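PDB 4YZT: cellulose hydrolase from Bacillus licheniformis, which probably hydrolyses internal beta-1,4-glucosidic bonds of cellulose as a family 5 endoglucanase, and is seen here with cellotetraose bound. Local coordinates for residues T465-V470 and T518-P523; L452-S457 and L501-R506. All blocks are in the same frame, centred on the assembly; numbering follows the deposited sequence.

Contact 1: residues T465-V470 and T518-P523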
loop_
_atom_site.group_PDB
_atom_site.type_symbol
_atom_site.label_atom_id
_atom_site.label_comp_id
_atom_site.label_asym_id
_atom_site.label_seq_id
_atom_site.Cartn_x
_atom_site.Cartn_y
_atom_site.Cartn_z
ATOM N N THR A 465 -17.533 5.070 2.441
ATOM C CA THR A 465 -17.024 6.426 2.611
ATOM C C THR A 465 -18.032 7.250 3.429
ATOM O O THR A 465 -19.094 6.755 3.801
ATOM C CB THR A 465 -16.738 7.101 1.239
ATOM O OG1 THR A 465 -16.131 8.388 1.446
ATOM C CG2 THR A 465 -18.011 7.275 0.444
ATOM N N VAL A 466 -17.690 8.494 3.735
ATOM C CA VAL A 466 -18.572 9.352 4.515
ATOM C C VAL A 466 -18.540 10.768 3.933
ATOM O O VAL A 466 -17.474 11.233 3.553
ATOM C CB VAL A 466 -18.148 9.428 6.010
ATOM C CG1 VAL A 466 -19.235 10.131 6.840
ATOM C CG2 VAL A 466 -17.844 8.052 6.574
ATOM N N LYS A 467 -19.688 11.448 3.868
ATOM C CA LYS A 467 -19.697 12.880 3.558
ATOM C C LYS A 467 -20.364 13.635 4.707
ATOM O O LYS A 467 -21.162 13.059 5.471
ATOM C CB LYS A 467 -20.402 13.176 2.231
ATOM C CG LYS A 467 -21.866 12.728 2.170
ATOM C CD LYS A 467 -22.599 13.340 0.976
ATOM C CE LYS A 467 -23.995 12.741 0.798
ATOM N NZ LYS A 467 -24.681 13.296 -0.411
ATOM N N GLY A 468 -20.030 14.916 4.828
ATOM C CA GLY A 468 -20.564 15.747 5.888
ATOM C C GLY A 468 -20.911 17.121 5.362
ATOM O O GLY A 468 -20.107 17.745 4.672
ATOM N N VAL A 469 -22.110 17.584 5.706
ATOM C CA VAL A 469 -22.700 18.789 5.137
ATOM C C VAL A 469 -23.233 19.683 6.256
ATOM O O VAL A 469 -23.790 19.183 7.234
ATOM C CB VAL A 469 -23.836 18.409 4.154
ATOM C CG1 VAL A 469 -24.693 19.584 3.817
ATOM C CG2 VAL A 469 -23.265 17.761 2.889
ATOM N N VAL A 470 -23.040 20.996 6.134
ATOM C CA VAL A 470 -23.624 21.923 7.093
ATOM C C VAL A 470 -25.090 22.126 6.726
ATOM O O VAL A 470 -25.403 22.475 5.589
ATOM C CB VAL A 470 -22.889 23.272 7.114
ATOM C CG1 VAL A 470 -23.457 24.172 8.201
ATOM C CG2 VAL A 470 -21.383 23.053 7.301
ATOM N N THR A 518 -23.426 11.457 6.169
ATOM C CA THR A 518 -23.954 10.296 5.470
ATOM C C THR A 518 -22.877 9.226 5.376
ATOM O O THR A 518 -21.871 9.401 4.671
ATOM C CB THR A 518 -24.462 10.657 4.059
ATOM O OG1 THR A 518 -25.475 11.675 4.140
ATOM C CG2 THR A 518 -25.040 9.423 3.367
ATOM N N PHE A 519 -23.088 8.129 6.098
ATOM C CA PHE A 519 -22.176 6.994 6.061
ATOM C C PHE A 519 -22.592 6.072 4.921
ATOM O O PHE A 519 -23.548 5.313 5.058
ATOM C CB PHE A 519 -22.166 6.249 7.405
ATOM C CG PHE A 519 -21.526 7.030 8.516
ATOM C CD1 PHE A 519 -22.242 8.000 9.196
ATOM C CD2 PHE A 519 -20.201 6.808 8.864
ATOM C CE1 PHE A 519 -21.652 8.744 10.210
ATOM C CE2 PHE A 519 -19.604 7.535 9.873
ATOM C CZ PHE A 519 -20.336 8.513 10.553
ATOM N N GLU A 520 -21.885 6.159 3.790
ATOM C CA GLU A 520 -22.231 5.363 2.617
ATOM C C GLU A 520 -21.587 3.991 2.747
ATOM O O GLU A 520 -20.402 3.863 3.068
ATOM C CB GLU A 520 -21.799 6.065 1.323
ATOM C CG GLU A 520 -22.438 7.423 1.113
ATOM C CD GLU A 520 -22.027 8.108 -0.191
ATOM O OE1 GLU A 520 -21.233 7.541 -0.979
ATOM O OE2 GLU A 520 -22.510 9.234 -0.429
ATOM N N LEU A 521 -22.392 2.962 2.516
ATOM C CA LEU A 521 -21.988 1.589 2.753
ATOM C C LEU A 521 -21.864 0.772 1.473
ATOM O O LEU A 521 -22.302 1.197 0.403
ATOM C CB LEU A 521 -22.999 0.916 3.695
ATOM C CG LEU A 521 -23.229 1.680 4.995
ATOM C CD1 LEU A 521 -24.495 1.204 5.723
ATOM C CD2 LEU A 521 -22.016 1.520 5.891
ATOM N N TRP A 522 -21.267 -0.408 1.608
ATOM C CA TRP A 522 -21.395 -1.482 0.622
ATOM C C TRP A 522 -22.503 -2.414 1.118
ATOM O O TRP A 522 -22.499 -2.771 2.284
ATOM C CB TRP A 522 -20.084 -2.254 0.470
ATOM C CG TRP A 522 -18.874 -1.428 0.042
ATOM C CD1 TRP A 522 -17.724 -1.217 0.755
ATOM C CD2 TRP A 522 -18.701 -0.741 -1.208
ATOM N NE1 TRP A 522 -16.851 -0.434 0.024
ATOM C CE2 TRP A 522 -17.430 -0.131 -1.179
ATOM C CE3 TRP A 522 -19.501 -0.581 -2.345
ATOM C CZ2 TRP A 522 -16.945 0.631 -2.241
ATOM C CZ3 TRP A 522 -19.018 0.178 -3.399
ATOM C CH2 TRP A 522 -17.751 0.773 -3.338
ATOM N N PRO A 523 -23.443 -2.830 0.244
ATOM C CA PRO A 523 -23.527 -2.569 -1.196
ATOM C C PRO A 523 -23.896 -1.129 -1.530
ATOM O O PRO A 523 -24.603 -0.469 -0.758
ATOM C CB PRO A 523 -24.629 -3.521 -1.660
ATOM C CG PRO A 523 -25.511 -3.673 -0.467
ATOM C CD PRO A 523 -24.583 -3.630 0.722
#
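T465, V466 and K467 pair with E520, F519 and T518 where strands 462-470 and 515-522 run antiparallel as neighbours in one sheet of the C-terminal beta sandwich. Four backbone hydrogen bonds carry the register: T465 and E520 exchange N-H and C=O, as do K467 and T518, with K467 O taking T518 N at 2.9 Å. Between them V466 and F519 form the non-hydrogen-bonded pair, where V466 CA meets T518 O at 3.3 Å as a CA-H...O contact.

On the apolar face V466 CG1, anti to its backbone N (chi1 -170°), sits over the centre of the F519 ring in a CH-pi contact, 4.0 Å from the centroid; CG2 stands on the same side, beyond the CD2-CE2 rim, 3.5 Å from F519 CD2. I454, L501 and L503 of the facing sheet also pack on this ring. An alanine here would probably leave V466 CG1 without its ring and open a gap toward those three.

The other face is mixed. K467 CG lies 3.8 Å from T518 CB. E520 OE2 is hydrogen-bonded to Y487 OH, and K467 NZ stays 4.6 Å from E520 OE2, while E520 OE1 rests 3.5 Å from T465 CG2.

Contact 2: residues L452-S457 and L501-R506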
loop_
_atom_site.group_PDB
_atom_site.type_symbol
_atom_site.label_atom_id
_atom_site.label_comp_id
_atom_site.label_asym_id
_atom_site.label_seq_id
_atom_site.Cartn_x
_atom_site.Cartn_y
_atom_site.Cartn_z
ATOM N N LEU A 452 -16.023 10.503 18.070
ATOM C CA LEU A 452 -17.430 10.199 18.350
ATOM C C LEU A 452 -17.739 8.771 17.909
ATOM O O LEU A 452 -17.578 8.424 16.735
ATOM C CB LEU A 452 -18.367 11.184 17.632
ATOM C CG LEU A 452 -19.884 10.920 17.733
ATOM C CD1 LEU A 452 -20.413 11.135 19.151
ATOM C CD2 LEU A 452 -20.660 11.778 16.733
ATOM N N LYS A 453 -18.165 7.953 18.863
ATOM C CA LYS A 453 -18.607 6.603 18.587
ATOM C C LYS A 453 -20.082 6.598 18.212
ATOM O O LYS A 453 -20.901 7.218 18.890
ATOM C CB LYS A 453 -18.369 5.707 19.801
ATOM C CG LYS A 453 -18.790 4.255 19.608
ATOM C CD LYS A 453 -18.582 3.463 20.890
ATOM C CE LYS A 453 -18.817 1.973 20.641
ATOM N NZ LYS A 453 -18.685 1.165 21.887
ATOM N N ILE A 454 -20.399 5.911 17.117
ATOM C CA ILE A 454 -21.764 5.713 16.670
ATOM C C ILE A 454 -22.053 4.209 16.639
ATOM O O ILE A 454 -21.772 3.542 15.647
ATOM C CB ILE A 454 -21.984 6.349 15.277
ATOM C CG1 ILE A 454 -21.662 7.855 15.338
ATOM C CG2 ILE A 454 -23.409 6.108 14.798
ATOM C CD1 ILE A 454 -21.140 8.447 14.029
ATOM N N PRO A 455 -22.593 3.663 17.740
ATOM C CA PRO A 455 -22.902 2.227 17.789
ATOM C C PRO A 455 -23.843 1.822 16.657
ATOM O O PRO A 455 -24.790 2.541 16.344
ATOM C CB PRO A 455 -23.578 2.050 19.156
ATOM C CG PRO A 455 -23.034 3.182 19.978
ATOM C CD PRO A 455 -22.905 4.336 19.010
ATOM N N ALA A 456 -23.567 0.688 16.031
ATOM C CA ALA A 456 -24.351 0.265 14.886
ATOM C C ALA A 456 -24.486 -1.256 14.815
ATOM O O ALA A 456 -23.646 -1.993 15.341
ATOM C CB ALA A 456 -23.720 0.803 13.593
ATOM N N SER A 457 -25.572 -1.708 14.194
ATOM C CA SER A 457 -25.696 -3.080 13.711
ATOM C C SER A 457 -25.683 -2.992 12.205
ATOM O O SER A 457 -26.718 -2.716 11.596
ATOM C CB SER A 457 -26.989 -3.750 14.185
ATOM O OG SER A 457 -27.144 -3.677 15.591
ATOM N N LEU A 501 -19.400 2.725 13.871
ATOM C CA LEU A 501 -18.919 3.810 13.038
ATOM C C LEU A 501 -18.331 4.922 13.898
ATOM O O LEU A 501 -18.828 5.188 14.997
ATOM C CB LEU A 501 -20.064 4.354 12.180
ATOM C CG LEU A 501 -20.798 3.312 11.331
ATOM C CD1 LEU A 501 -22.096 3.872 10.771
ATOM C CD2 LEU A 501 -19.897 2.812 10.194
ATOM N N TYR A 502 -17.296 5.589 13.387
ATOM C CA TYR A 502 -16.603 6.625 14.150
ATOM C C TYR A 502 -16.325 7.852 13.295
ATOM O O TYR A 502 -15.903 7.727 12.145
ATOM C CB TYR A 502 -15.276 6.096 14.702
ATOM C CG TYR A 502 -15.403 5.063 15.811
ATOM C CD1 TYR A 502 -15.326 5.441 17.144
ATOM C CD2 TYR A 502 -15.569 3.709 15.516
ATOM C CE1 TYR A 502 -15.432 4.498 18.166
ATOM C CE2 TYR A 502 -15.684 2.765 16.519
ATOM C CZ TYR A 502 -15.607 3.165 17.842
ATOM O OH TYR A 502 -15.719 2.240 18.854
ATOM N N LEU A 503 -16.570 9.031 13.862
ATOM C CA LEU A 503 -16.050 10.279 13.324
ATOM C C LEU A 503 -14.875 10.746 14.169
ATOM O O LEU A 503 -14.971 10.834 15.402
ATOM C CB LEU A 503 -17.118 11.372 13.302
ATOM C CG LEU A 503 -18.235 11.221 12.278
ATOM C CD1 LEU A 503 -19.268 12.295 12.515
ATOM C CD2 LEU A 503 -17.652 11.331 10.866
ATOM N N LYS A 504 -13.776 11.060 13.505
ATOM C CA LYS A 504 -12.572 11.472 14.204
ATOM C C LYS A 504 -12.744 12.838 14.868
ATOM O O LYS A 504 -13.481 13.697 14.384
ATOM C CB LYS A 504 -11.379 11.486 13.240
ATOM C CG LYS A 504 -10.968 10.099 12.772
ATOM C CD LYS A 504 -10.036 9.409 13.752
ATOM C CE LYS A 504 -8.664 10.032 13.710
ATOM N NZ LYS A 504 -7.604 9.082 14.129
ATOM N N GLU A 505 -12.073 13.002 16.001
ATOM C CA GLU A 505 -12.050 14.270 16.728
ATOM C C GLU A 505 -11.801 15.460 15.792
ATOM O O GLU A 505 -12.440 16.503 15.913
ATOM C CB GLU A 505 -10.971 14.236 17.810
ATOM C CG GLU A 505 -11.025 15.423 18.741
ATOM C CD GLU A 505 -9.792 15.538 19.602
ATOM O OE1 GLU A 505 -8.715 15.882 19.065
ATOM O OE2 GLU A 505 -9.903 15.269 20.810
ATOM N N ARG A 506 -10.863 15.280 14.869
ATOM C CA ARG A 506 -10.558 16.269 13.836
ATOM C C ARG A 506 -11.811 16.866 13.191
ATOM O O ARG A 506 -11.919 18.086 13.038
ATOM C CB ARG A 506 -9.683 15.625 12.758
ATOM C CG ARG A 506 -9.592 16.396 11.452
ATOM C CD ARG A 506 -8.696 15.648 10.466
ATOM N NE ARG A 506 -8.831 16.164 9.102
ATOM C CZ ARG A 506 -8.223 17.252 8.643
ATOM N NH1 ARG A 506 -8.416 17.632 7.390
ATOM N NH2 ARG A 506 -7.421 17.960 9.431
#
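K453 and Y502 stand side by side on one face of an antiparallel strand pair, the lysine's methylenes beside the CE1 and OH end of the tyrosine. CB starts the contact, 3.6 Å from Y502 CE1, approaching the ring at a slant. CG, anti to the backbone N (chi1 -179°), is still near CE1 and now also 3.7 Å from Y502 OH. The extended chain beyond it passes the hydroxyl and leads away: CD goes by, and CE meets Y502 OH at 3.6 Å, a carbon against the oxygen rather than a polar bond. At the tip, NZ leaves the tyrosine and has a long, weak ion pair with D500 OD2. Y502 is also stacked on Y495 of strand 494-497.

The opposite face, with L452, I454, L501 and L503, is aliphatic. I454 CB lies 4.2 Å from L501 CB, and I454 CD1 reaches L503 CG at 4.4 Å. Past P455, A456 CB also touches L501 CG.

Between the two faces, the backbones of L452 and L503, and of I454 and L501, each share two hydrogen bonds. The shortest, I454 N to L501 O at 2.7 Å, comes in nearly along the C=O axis. L452 O, besides accepting an N-H, lies 3.3 Å from Y502 CA in a CA-H...O contact. Past L503 the chain turns into the helix 505-510, where E505 N is hydrogen-bonded to D451 OD1, tying the helix start to the residue just before strand 452-457.

I454, L501 and L503 pack on F519 of strand 515-522, while K453 and Y502 occupy the other face: an amphipathic antiparallel ladder, as in one sheet of a beta sandwich.

Overall arrangement
Contacts 1 and 2 hold different sheets of the same C-terminal module, and the two sheets meet face to face. Their centres are about 12 Å apart, and F519 bridges them: F519 CZ is 3.6 Å from I454 CD1, while F519 CG is 3.9 Å from L501 CD1. Contact 1 is the more buried. Inward, it sets valine on an aromatic ring and contact 2 offers branched aliphatics; the second face is mixed in contact 1 (T465, K467, T518, E520) and carries K453 and Y502 in contact 2. Along the chain the segments alternate: strand 452-457 leads to 462-470, and helix 505-510 to strand 515-522, supplying first one strand of each pair, then the other.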